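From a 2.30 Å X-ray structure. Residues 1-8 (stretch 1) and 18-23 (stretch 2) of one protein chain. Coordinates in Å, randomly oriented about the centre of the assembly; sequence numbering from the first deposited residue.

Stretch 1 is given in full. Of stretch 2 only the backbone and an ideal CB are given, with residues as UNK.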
# COMPACT_ATOMS: atom_id res chain seq x y z
N MET B 1 -10.75 20.42 18.12
CA MET B 1 -11.14 20.80 16.72
C MET B 1 -12.64 21.17 16.69
O MET B 1 -13.00 22.29 17.08
CB MET B 1 -10.76 19.70 15.73
CG MET B 1 -9.57 18.83 16.24
SD MET B 1 -8.51 18.01 14.97
CE MET B 1 -7.48 16.93 16.02
N TYR B 2 -13.52 20.27 16.28
CA TYR B 2 -14.93 20.66 16.24
C TYR B 2 -15.73 20.00 17.34
O TYR B 2 -16.95 20.15 17.43
CB TYR B 2 -15.56 20.37 14.85
CG TYR B 2 -15.18 21.33 13.75
CD1 TYR B 2 -15.99 22.41 13.42
CD2 TYR B 2 -13.99 21.15 13.03
CE1 TYR B 2 -15.64 23.28 12.37
CE2 TYR B 2 -13.63 22.02 12.00
CZ TYR B 2 -14.46 23.08 11.67
OH TYR B 2 -14.09 23.94 10.65
N ARG B 3 -15.04 19.26 18.18
CA ARG B 3 -15.66 18.48 19.22
C ARG B 3 -14.67 18.38 20.36
O ARG B 3 -13.50 18.64 20.16
CB ARG B 3 -15.95 17.07 18.72
CG ARG B 3 -14.86 16.49 17.86
CD ARG B 3 -14.95 15.05 17.75
NE ARG B 3 -15.98 14.61 16.80
CZ ARG B 3 -15.73 14.14 15.58
NH1 ARG B 3 -14.48 14.09 15.12
NH2 ARG B 3 -16.71 13.70 14.82
N SER B 4 -15.16 17.99 21.54
CA SER B 4 -14.31 17.58 22.64
C SER B 4 -14.27 16.06 22.71
O SER B 4 -13.22 15.48 23.00
CB SER B 4 -14.80 18.16 23.98
OG SER B 4 -15.95 17.46 24.46
N HIS B 5 -15.40 15.40 22.46
CA HIS B 5 -15.43 13.93 22.52
C HIS B 5 -16.10 13.29 21.31
O HIS B 5 -17.03 13.85 20.71
CB HIS B 5 -16.10 13.41 23.83
CG HIS B 5 -15.42 13.86 25.10
ND1 HIS B 5 -15.45 15.16 25.54
CD2 HIS B 5 -14.69 13.17 26.01
CE1 HIS B 5 -14.76 15.26 26.66
NE2 HIS B 5 -14.29 14.07 26.97
N PHE B 6 -15.61 12.12 20.94
CA PHE B 6 -16.33 11.23 20.06
C PHE B 6 -17.46 10.60 20.84
O PHE B 6 -17.33 10.39 22.05
CB PHE B 6 -15.40 10.13 19.57
CG PHE B 6 -14.47 10.57 18.48
CD1 PHE B 6 -13.16 10.96 18.79
CD2 PHE B 6 -14.90 10.59 17.15
CE1 PHE B 6 -12.28 11.37 17.77
CE2 PHE B 6 -14.02 11.00 16.12
CZ PHE B 6 -12.70 11.38 16.45
N ILE B 7 -18.55 10.28 20.17
CA ILE B 7 -19.75 9.80 20.85
C ILE B 7 -19.41 8.67 21.82
O ILE B 7 -19.78 8.72 22.99
CB ILE B 7 -20.83 9.38 19.84
CG1 ILE B 7 -21.46 10.63 19.19
CG2 ILE B 7 -21.88 8.46 20.48
CD1 ILE B 7 -21.91 10.41 17.75
N ALA B 8 -18.67 7.70 21.32
CA ALA B 8 -18.30 6.49 22.05
C ALA B 8 -17.39 6.75 23.28
O ALA B 8 -17.29 5.90 24.16
CB ALA B 8 -17.64 5.49 21.09
N UNK B 18 -20.40 18.77 30.62
CA UNK B 18 -20.53 19.39 29.30
C UNK B 18 -19.60 18.77 28.26
O UNK B 18 -18.39 18.65 28.47
CB UNK B 18 -20.25 20.89 29.40
N UNK B 19 -20.18 18.38 27.14
CA UNK B 19 -19.44 17.70 26.08
C UNK B 19 -19.76 18.38 24.75
O UNK B 19 -20.84 18.98 24.59
CB UNK B 19 -19.79 16.21 26.03
N UNK B 20 -18.82 18.33 23.81
CA UNK B 20 -19.10 18.77 22.45
C UNK B 20 -18.97 17.60 21.50
O UNK B 20 -17.89 17.03 21.35
CB UNK B 20 -18.16 19.91 22.04
N UNK B 21 -20.09 17.23 20.88
CA UNK B 21 -20.11 16.24 19.81
C UNK B 21 -20.10 16.94 18.47
O UNK B 21 -20.61 18.08 18.35
CB UNK B 21 -21.33 15.33 19.93
N UNK B 22 -19.52 16.27 17.46
CA UNK B 22 -19.70 16.70 16.06
C UNK B 22 -20.03 15.52 15.16
O UNK B 22 -19.60 14.38 15.42
CB UNK B 22 -18.44 17.40 15.55
N UNK B 23 -20.79 15.78 14.11
CA UNK B 23 -21.11 14.71 13.19
C UNK B 23 -22.32 14.94 12.33
O UNK B 23 -22.70 16.06 12.07
CB UNK B 23 -21.31 13.41 13.98

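The nearest pair of CA atoms is that of Arg 3 and position 20, 4.7 Å apart, and the contact is best read outward from that point. Stretch 2 runs as a strand from 18 to 23; stretch 1 beside it is mostly loop, and side chains, backbone atoms and a water all meet the strand's polar groups.

Position 18 gives little to argue from. Its CB points sideways, and nothing of stretch 1 lies within 5.5 Å of it, so polar, charged or apolar side chains would all be compatible. The deposited residue is Glu 18, extended at chi1 and chi2 (both t), and it makes no contact with stretch 1.

At position 19 the CB again points sideways, 4.3 Å from Ser 4 OG and 4.5 Å from His 5 ND1. Ser 4 OG and His 5 ND1 are already hydrogen-bonded to each other at 2.6 Å, so a side chain here need not supply a polar partner. Extended backbone angles favour a beta-branched residue, though a small polar one such as threonine would also suit. The residue is Val 19, whose CG2 packs 4.0 Å from His 5 ND1.

Position 20 carries most of the backbone hydrogen bonding between the stretches. Its O accepts from both Ser 4 N (2.9 Å) and His 5 N (3.2 Å), while its N donates to Ser 4 OG at 3.1 Å and an almost straight 174°. The serine hydroxyl thus stands in for a strand carbonyl. These bonds ask nothing of the side chain; the sideways CB, 3.6 Å from Ser 4 N and 4.0 Å from Arg 3 CA, lies beside the backbone of stretch 1 and leaves the choice open, with beta-branched residues (valine, isoleucine, threonine) suiting a strand. It is Ile 20, with CG2 3.7 Å from Tyr 2 O.

Position 21 has its CB directed away, yet 4.8 Å from Ile 7 CG1 and 4.6 Å from His 5 O. A small residue would leave Ile 7 untouched from this side, whereas a long or flat one could turn back over it; leucine, methionine or an aromatic are candidates. Trp 21 does so with chi1 at m: Ile 7 CG1 sits 3.6 Å from the centroid of its six-membered ring, over the face, in a CH-pi contact. The price is NE1, 3.5 Å from Ile 7 CA, which finds no partner.

At position 22 the CB points toward stretch 1, 3.6 Å from Tyr 2 O and 3.9 Å from Arg 3 NE. With so little room, a small side chain is the natural reading, alanine or perhaps serine. Ala 22 places its CB 4.2 Å from Tyr 2 CB. Its O accepts from Arg 3 NH2 at 3.0 Å, near the guanidinium plane, and a water accepts from both Ala 22 N and Arg 3 NE, each at 3.2 Å.

Position 23 is settled by its backbone: at phi 160° and psi -155°, a CB would jam against the preceding carbonyl O. Only glycine fits comfortably, and Gly 23 it is.

Stretch 2 18-23: EVIWAG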
# COMPACT_ATOMS: atom_id res chain seq x y z
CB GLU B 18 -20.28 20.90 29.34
CG GLU B 18 -20.41 21.53 27.98
CD GLU B 18 -20.18 23.00 28.00
OE1 GLU B 18 -19.01 23.41 28.16
OE2 GLU B 18 -21.17 23.76 27.85
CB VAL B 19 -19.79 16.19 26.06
CG1 VAL B 19 -19.47 15.56 24.72
CG2 VAL B 19 -19.04 15.45 27.18
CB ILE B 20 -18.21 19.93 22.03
CG1 ILE B 20 -18.15 20.98 23.15
CG2 ILE B 20 -18.69 20.50 20.68
CD1 ILE B 20 -17.62 22.34 22.72
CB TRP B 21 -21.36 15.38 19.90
CG TRP B 21 -21.25 14.30 20.90
CD1 TRP B 21 -20.14 13.94 21.59
CD2 TRP B 21 -22.29 13.41 21.32
NE1 TRP B 21 -20.42 12.88 22.42
CE2 TRP B 21 -21.73 12.54 22.28
CE3 TRP B 21 -23.65 13.26 20.99
CZ2 TRP B 21 -22.47 11.55 22.92
CZ3 TRP B 21 -24.38 12.28 21.61
CH2 TRP B 21 -23.80 11.43 22.57
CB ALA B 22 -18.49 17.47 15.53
O HOH W 1 -18.54 13.32 18.17
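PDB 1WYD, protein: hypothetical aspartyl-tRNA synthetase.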